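Local coordinates for protein 2-oxoglutarate dehydrogenase E3 component (Thermus thermophilus, PDB 2YQU) that probably oxidises protein-bound dihydrolipoyl groups with NAD(+), using a bound FAD and a redox-active disulfide, as the E3 component of 2-oxoacid dehydrogenase complexes, at residues Ile18-Lys32 with Leu98-Ala111. Sequence-based numbering, arbitrary orientation.
With FAD (flavin-adenine dinucleotide), chain D.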
loop_
_atom_site.group_PDB
_atom_site.type_symbol
_atom_site.label_atom_id
_atom_site.label_comp_id
_atom_site.label_asym_id
_atom_site.label_seq_id
_atom_site.Cartn_x
_atom_site.Cartn_y
_atom_site.Cartn_z
ATOM N N ILE A 18 -23.180 0.002 -15.451
ATOM C CA ILE A 18 -22.648 -1.363 -15.514
ATOM C C ILE A 18 -23.319 -2.248 -14.456
ATOM O O ILE A 18 -23.747 -3.352 -14.759
ATOM C CB ILE A 18 -21.098 -1.391 -15.347
ATOM C CG1 ILE A 18 -20.412 -0.685 -16.520
ATOM C CG2 ILE A 18 -20.592 -2.824 -15.215
ATOM C CD1 ILE A 18 -18.958 -0.324 -16.246
ATOM N N ARG A 19 -23.428 -1.762 -13.222
ATOM C CA ARG A 19 -24.103 -2.528 -12.181
ATOM C C ARG A 19 -25.564 -2.812 -12.524
ATOM O O ARG A 19 -26.055 -3.930 -12.298
ATOM C CB ARG A 19 -24.023 -1.809 -10.836
ATOM C CG ARG A 19 -24.524 -2.635 -9.668
ATOM C CD ARG A 19 -23.706 -3.898 -9.401
ATOM N NE ARG A 19 -24.360 -4.734 -8.398
ATOM C CZ ARG A 19 -24.476 -6.057 -8.446
ATOM N NH1 ARG A 19 -24.011 -6.764 -9.469
ATOM N NH2 ARG A 19 -25.085 -6.688 -7.451
ATOM N N ALA A 20 -26.248 -1.807 -13.060
ATOM C CA ALA A 20 -27.642 -1.942 -13.468
ATOM C C ALA A 20 -27.793 -3.037 -14.529
ATOM O O ALA A 20 -28.692 -3.886 -14.438
ATOM C CB ALA A 20 -28.183 -0.608 -13.979
ATOM N N ALA A 21 -26.897 -3.028 -15.512
ATOM C CA ALA A 21 -26.864 -4.078 -16.528
ATOM C C ALA A 21 -26.666 -5.450 -15.889
ATOM O O ALA A 21 -27.334 -6.408 -16.263
ATOM C CB ALA A 21 -25.771 -3.808 -17.552
ATOM N N GLN A 22 -25.754 -5.542 -14.921
ATOM C CA GLN A 22 -25.513 -6.790 -14.198
ATOM C C GLN A 22 -26.757 -7.278 -13.459
ATOM O O GLN A 22 -26.947 -8.480 -13.283
ATOM C CB GLN A 22 -24.354 -6.628 -13.208
ATOM C CG GLN A 22 -23.002 -6.480 -13.872
ATOM C CD GLN A 22 -21.856 -6.339 -12.873
ATOM O OE1 GLN A 22 -22.085 -6.151 -11.672
ATOM N NE2 GLN A 22 -20.627 -6.433 -13.370
ATOM N N LEU A 23 -27.602 -6.344 -13.037
ATOM C CA LEU A 23 -28.832 -6.673 -12.316
ATOM C C LEU A 23 -29.980 -7.024 -13.262
ATOM O O LEU A 23 -31.046 -7.439 -12.816
ATOM C CB LEU A 23 -29.236 -5.509 -11.404
ATOM C CG LEU A 23 -28.253 -5.266 -10.251
ATOM C CD1 LEU A 23 -28.474 -3.892 -9.637
ATOM C CD2 LEU A 23 -28.365 -6.356 -9.203
ATOM N N GLY A 24 -29.750 -6.857 -14.562
ATOM C CA GLY A 24 -30.703 -7.242 -15.586
ATOM C C GLY A 24 -31.519 -6.104 -16.161
ATOM O O GLY A 24 -32.487 -6.343 -16.876
ATOM N N MET A 25 -31.142 -4.871 -15.847
ATOM C CA MET A 25 -31.838 -3.691 -16.352
ATOM C C MET A 25 -31.419 -3.378 -17.788
ATOM O O MET A 25 -30.275 -3.625 -18.186
ATOM C CB MET A 25 -31.538 -2.470 -15.465
ATOM C CG MET A 25 -31.957 -2.618 -14.005
ATOM S SD MET A 25 -31.758 -1.072 -13.089
ATOM C CE MET A 25 -33.285 -0.278 -13.540
ATOM N N LYS A 26 -32.353 -2.828 -18.557
ATOM C CA LYS A 26 -32.052 -2.276 -19.872
ATOM C C LYS A 26 -31.685 -0.829 -19.641
ATOM O O LYS A 26 -32.512 -0.053 -19.176
ATOM C CB LYS A 26 -33.263 -2.363 -20.802
ATOM C CG LYS A 26 -33.035 -1.751 -22.166
ATOM C CD LYS A 26 -34.289 -1.821 -23.038
ATOM C CE LYS A 26 -34.041 -1.254 -24.432
ATOM N NZ LYS A 26 -35.322 -0.804 -25.089
ATOM N N VAL A 27 -30.449 -0.473 -19.967
ATOM C CA VAL A 27 -29.878 0.796 -19.539
ATOM C C VAL A 27 -29.455 1.648 -20.723
ATOM O O VAL A 27 -28.853 1.152 -21.674
ATOM C CB VAL A 27 -28.635 0.577 -18.651
ATOM C CG1 VAL A 27 -28.114 1.907 -18.139
ATOM C CG2 VAL A 27 -28.960 -0.364 -17.508
ATOM N N GLY A 28 -29.789 2.930 -20.641
ATOM C CA GLY A 28 -29.271 3.946 -21.535
ATOM C C GLY A 28 -28.544 5.013 -20.740
ATOM O O GLY A 28 -28.877 5.271 -19.585
ATOM N N VAL A 29 -27.564 5.641 -21.376
ATOM C CA VAL A 29 -26.735 6.668 -20.750
ATOM C C VAL A 29 -26.625 7.858 -21.707
ATOM O O VAL A 29 -26.285 7.685 -22.879
ATOM C CB VAL A 29 -25.321 6.124 -20.432
ATOM C CG1 VAL A 29 -24.454 7.195 -19.758
ATOM C CG2 VAL A 29 -25.404 4.894 -19.533
ATOM N N VAL A 30 -26.927 9.055 -21.210
ATOM C CA VAL A 30 -26.710 10.287 -21.955
ATOM C C VAL A 30 -25.499 11.010 -21.380
ATOM O O VAL A 30 -25.417 11.241 -20.176
ATOM C CB VAL A 30 -27.942 11.225 -21.899
ATOM C CG1 VAL A 30 -27.846 12.298 -22.973
ATOM C CG2 VAL A 30 -29.239 10.437 -22.039
ATOM N N GLU A 31 -24.559 11.372 -22.245
ATOM C CA GLU A 31 -23.378 12.125 -21.844
ATOM C C GLU A 31 -23.071 13.149 -22.936
ATOM O O GLU A 31 -23.003 12.799 -24.122
ATOM C CB GLU A 31 -22.202 11.169 -21.633
ATOM C CG GLU A 31 -20.824 11.806 -21.543
ATOM C CD GLU A 31 -20.670 12.761 -20.375
ATOM O OE1 GLU A 31 -20.509 13.976 -20.615
ATOM O OE2 GLU A 31 -20.692 12.309 -19.214
ATOM N N LYS A 32 -22.886 14.404 -22.534
ATOM C CA LYS A 32 -22.707 15.504 -23.487
ATOM C C LYS A 32 -21.290 15.589 -24.048
ATOM O O LYS A 32 -21.108 16.024 -25.175
ATOM C CB LYS A 32 -23.148 16.848 -22.880
ATOM C CG LYS A 32 -22.355 17.310 -21.662
ATOM C CD LYS A 32 -22.825 18.680 -21.185
ATOM C CE LYS A 32 -22.095 19.117 -19.935
ATOM N NZ LYS A 32 -20.794 19.763 -20.262
ATOM N N LEU A 98 -16.483 -1.554 -21.774
ATOM C CA LEU A 98 -17.372 -2.115 -20.766
ATOM C C LEU A 98 -18.843 -1.814 -21.039
ATOM O O LEU A 98 -19.710 -2.616 -20.694
ATOM C CB LEU A 98 -16.986 -1.613 -19.373
ATOM C CG LEU A 98 -15.645 -2.122 -18.842
ATOM C CD1 LEU A 98 -15.186 -1.251 -17.698
ATOM C CD2 LEU A 98 -15.753 -3.572 -18.419
ATOM N N PHE A 99 -19.128 -0.649 -21.623
ATOM C CA PHE A 99 -20.493 -0.312 -22.025
ATOM C C PHE A 99 -20.948 -1.275 -23.112
ATOM O O PHE A 99 -22.050 -1.803 -23.051
ATOM C CB PHE A 99 -20.588 1.127 -22.541
ATOM C CG PHE A 99 -20.959 2.146 -21.483
ATOM C CD1 PHE A 99 -21.549 3.346 -21.852
ATOM C CD2 PHE A 99 -20.697 1.921 -20.131
ATOM C CE1 PHE A 99 -21.888 4.298 -20.904
ATOM C CE2 PHE A 99 -21.040 2.867 -19.172
ATOM C CZ PHE A 99 -21.632 4.056 -19.553
ATOM N N LYS A 100 -20.095 -1.503 -24.105
ATOM C CA LYS A 100 -20.448 -2.403 -25.205
ATOM C C LYS A 100 -20.609 -3.830 -24.680
ATOM O O LYS A 100 -21.542 -4.533 -25.047
ATOM C CB LYS A 100 -19.386 -2.337 -26.306
ATOM C CG LYS A 100 -19.667 -3.191 -27.542
ATOM C CD LYS A 100 -18.739 -2.829 -28.725
ATOM C CE LYS A 100 -19.465 -2.938 -30.064
ATOM N NZ LYS A 100 -18.538 -2.858 -31.238
ATOM N N LYS A 101 -19.707 -4.253 -23.798
ATOM C CA LYS A 101 -19.772 -5.595 -23.229
ATOM C C LYS A 101 -21.066 -5.832 -22.459
ATOM O O LYS A 101 -21.662 -6.910 -22.548
ATOM C CB LYS A 101 -18.574 -5.856 -22.311
ATOM C CG LYS A 101 -18.679 -7.169 -21.538
ATOM C CD LYS A 101 -17.312 -7.705 -21.153
ATOM C CE LYS A 101 -17.433 -8.954 -20.306
ATOM N NZ LYS A 101 -17.723 -8.623 -18.893
ATOM N N ASN A 102 -21.499 -4.819 -21.711
ATOM C CA ASN A 102 -22.660 -4.925 -20.829
ATOM C C ASN A 102 -23.980 -4.534 -21.506
ATOM O O ASN A 102 -25.031 -4.547 -20.861
ATOM C CB ASN A 102 -22.447 -4.072 -19.576
ATOM C CG ASN A 102 -21.500 -4.732 -18.581
ATOM O OD1 ASN A 102 -21.898 -5.648 -17.865
ATOM N ND2 ASN A 102 -20.247 -4.284 -18.550
ATOM N N GLY A 103 -23.919 -4.190 -22.792
ATOM C CA GLY A 103 -25.113 -3.899 -23.579
ATOM C C GLY A 103 -25.798 -2.596 -23.214
ATOM O O GLY A 103 -27.020 -2.463 -23.320
ATOM N N ILE A 104 -24.998 -1.627 -22.790
ATOM C CA ILE A 104 -25.484 -0.317 -22.388
ATOM C C ILE A 104 -25.512 0.601 -23.606
ATOM O O ILE A 104 -24.505 0.751 -24.307
ATOM C CB ILE A 104 -24.572 0.240 -21.282
ATOM C CG1 ILE A 104 -24.752 -0.585 -20.005
ATOM C CG2 ILE A 104 -24.869 1.719 -21.010
ATOM C CD1 ILE A 104 -23.589 -0.477 -19.049
ATOM N N ALA A 105 -26.682 1.180 -23.867
ATOM C CA ALA A 105 -26.857 2.120 -24.961
ATOM C C ALA A 105 -26.339 3.483 -24.537
ATOM O O ALA A 105 -26.529 3.900 -23.396
ATOM C CB ALA A 105 -28.308 2.213 -25.337
ATOM N N ARG A 106 -25.677 4.170 -25.458
ATOM C CA ARG A 106 -25.108 5.476 -25.177
ATOM C C ARG A 106 -25.638 6.516 -26.155
ATOM O O ARG A 106 -25.719 6.265 -27.357
ATOM C CB ARG A 106 -23.579 5.401 -25.238
ATOM C CG ARG A 106 -22.882 6.666 -24.778
ATOM C CD ARG A 106 -22.473 7.568 -25.914
ATOM N NE ARG A 106 -22.239 8.943 -25.489
ATOM C CZ ARG A 106 -21.054 9.545 -25.463
ATOM N NH1 ARG A 106 -19.944 8.909 -25.801
ATOM N NH2 ARG A 106 -20.976 10.805 -25.081
ATOM N N HIS A 107 -25.999 7.680 -25.621
ATOM C CA HIS A 107 -26.459 8.826 -26.400
ATOM C C HIS A 107 -25.517 9.992 -26.132
ATOM O O HIS A 107 -25.148 10.235 -24.990
ATOM C CB HIS A 107 -27.869 9.227 -25.983
ATOM C CG HIS A 107 -28.862 8.112 -26.062
ATOM N ND1 HIS A 107 -29.784 8.009 -27.083
ATOM C CD2 HIS A 107 -29.073 7.047 -25.252
ATOM C CE1 HIS A 107 -30.522 6.930 -26.894
ATOM N NE2 HIS A 107 -30.107 6.324 -25.796
ATOM N N GLN A 108 -25.144 10.721 -27.176
ATOM C CA GLN A 108 -24.268 11.878 -27.030
ATOM C C GLN A 108 -25.070 13.164 -27.185
ATOM O O GLN A 108 -25.687 13.410 -28.225
ATOM C CB GLN A 108 -23.134 11.848 -28.044
ATOM C CG GLN A 108 -22.141 12.993 -27.856
ATOM C CD GLN A 108 -20.894 12.859 -28.703
ATOM O OE1 GLN A 108 -20.208 13.848 -28.947
ATOM N NE2 GLN A 108 -20.594 11.651 -29.145
ATOM N N GLY A 109 -25.033 13.987 -26.145
ATOM C CA GLY A 109 -25.818 15.204 -26.077
ATOM C C GLY A 109 -26.115 15.629 -24.654
ATOM O O GLY A 109 -25.787 14.922 -23.692
ATOM N N THR A 110 -26.735 16.797 -24.529
ATOM C CA THR A 110 -27.144 17.343 -23.247
ATOM C C THR A 110 -28.554 16.866 -22.953
ATOM O O THR A 110 -29.491 17.202 -23.678
ATOM C CB THR A 110 -27.099 18.886 -23.287
ATOM O OG1 THR A 110 -25.739 19.333 -23.378
ATOM C CG2 THR A 110 -27.619 19.499 -21.998
ATOM N N ALA A 111 -28.698 16.064 -21.904
ATOM C CA ALA A 111 -30.005 15.608 -21.437
ATOM C C ALA A 111 -30.725 16.731 -20.707
ATOM O O ALA A 111 -30.140 17.395 -19.856
ATOM C CB ALA A 111 -29.855 14.412 -20.522
HETATM P PA FAD D . -18.531 13.615 -13.079
HETATM O O1A FAD D . -18.257 15.072 -13.106
HETATM O O2A FAD D . -17.258 12.760 -13.041
HETATM O O5B FAD D . -19.452 13.238 -14.333
HETATM C C5B FAD D . -20.544 14.057 -14.668
HETATM C C4B FAD D . -20.742 13.946 -16.164
HETATM O O4B FAD D . -22.042 14.408 -16.470
HETATM C C3B FAD D . -19.767 14.810 -16.959
HETATM O O3B FAD D . -19.029 14.010 -17.856
HETATM C C2B FAD D . -20.647 15.793 -17.705
HETATM O O2B FAD D . -20.183 16.030 -19.015
HETATM C C1B FAD D . -21.999 15.099 -17.698
HETATM N N9A FAD D . -23.193 15.950 -17.735
HETATM C C8A FAD D . -23.542 16.967 -16.884
HETATM N N7A FAD D . -24.751 17.437 -17.243
HETATM C C5A FAD D . -25.180 16.733 -18.317
HETATM C C6A FAD D . -26.335 16.792 -19.090
HETATM N N6A FAD D . -27.375 17.558 -18.766
HETATM N N1A FAD D . -26.458 15.904 -20.127
HETATM C C2A FAD D . -25.494 14.972 -20.425
HETATM N N3A FAD D . -24.357 14.914 -19.648
HETATM C C4A FAD D . -24.213 15.790 -18.627
HETATM N N1 FAD D . -11.700 12.328 -6.911
HETATM C C2 FAD D . -11.138 11.242 -6.277
HETATM O O2 FAD D . -11.834 10.437 -5.650
HETATM N N3 FAD D . -9.781 11.048 -6.339
HETATM C C4 FAD D . -8.975 11.933 -7.020
HETATM O O4 FAD D . -7.817 11.600 -7.206
HETATM C C4X FAD D . -9.526 13.035 -7.673
HETATM N N5 FAD D . -8.723 13.930 -8.362
HETATM C C5X FAD D . -9.312 15.016 -9.005
HETATM C C6 FAD D . -8.499 15.918 -9.698
HETATM C C7 FAD D . -9.072 17.019 -10.350
HETATM C C7M FAD D . -8.178 17.909 -11.172
HETATM C C8 FAD D . -10.450 17.212 -10.310
HETATM C C8M FAD D . -11.125 18.181 -11.246
HETATM C C9 FAD D . -11.259 16.313 -9.614
HETATM C C9A FAD D . -10.694 15.216 -8.951
HETATM N N10 FAD D . -11.495 14.317 -8.241
HETATM C C10 FAD D . -10.904 13.232 -7.611
HETATM C "C1'" FAD D . -12.972 14.535 -8.037
HETATM C "C2'" FAD D . -13.726 13.662 -9.043
HETATM O "O2'" FAD D . -13.358 13.998 -10.372
HETATM C "C3'" FAD D . -15.238 13.735 -8.855
HETATM O "O3'" FAD D . -15.561 13.488 -7.500
HETATM C "C4'" FAD D . -15.947 12.693 -9.713
HETATM O "O4'" FAD D . -15.643 12.886 -11.073
HETATM C "C5'" FAD D . -17.460 12.732 -9.470
HETATM O "O5'" FAD D . -18.114 11.821 -10.325
HETATM P P FAD D . -19.610 12.108 -10.835
HETATM O O1P FAD D . -20.087 10.934 -11.627
HETATM O O2P FAD D . -20.508 12.550 -9.694
HETATM O O3P FAD D . -19.514 13.381 -11.823
HETATM O O HOH W 1 -20.464 -7.045 -16.151
HETATM O O HOH W 2 -28.448 -2.622 -20.491
HETATM O O HOH W 3 -29.796 -0.759 -23.473
#
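Arg106 NH2 meets the carbonyl of Glu31 at 3.0 Å from Glu31 O, which lies in the guanidinium plane. This donor stands above the carbonyl plane, while Gly109 N binds Glu31 O from the opposite face. The bend at chi2 (-98°) lays the arginine along its own strand toward the Gln108 end, where NH2 reaches Glu31 O and also Glu33 O. A leucine here would probably strip Glu31 O of its side-chain donor, leaving the Gly109 N bond, and cost the carbonyls of Glu33 and Lys34 their bonds to the guanidinium. Backbone bonds such as His107 N to Val29 O (2.8 Å) put 105-108 parallel to 27-31, at the edge of the FAD-binding Rossmann-type sheet. A bend at chi2 (62°) turns the Glu31 carboxylate to the ribose, OE1 taking FAD O2B at 2.6 Å. Its OE2 takes FAD O3B (2.7 Å), a grip characteristic of this fold, while Ala111 N binds adenine N1A. Toward the helices, Val29 CG2 packs on Ile104 CG2 at 3.5 Å, and Ile104 CG2 in turn lies over one face of the Phe99 ring, near its rim. Ile18 crosses Asn102 at about a right angle, CG2 lying 3.7 Å from Asn102 ND2, which binds Leu98 O.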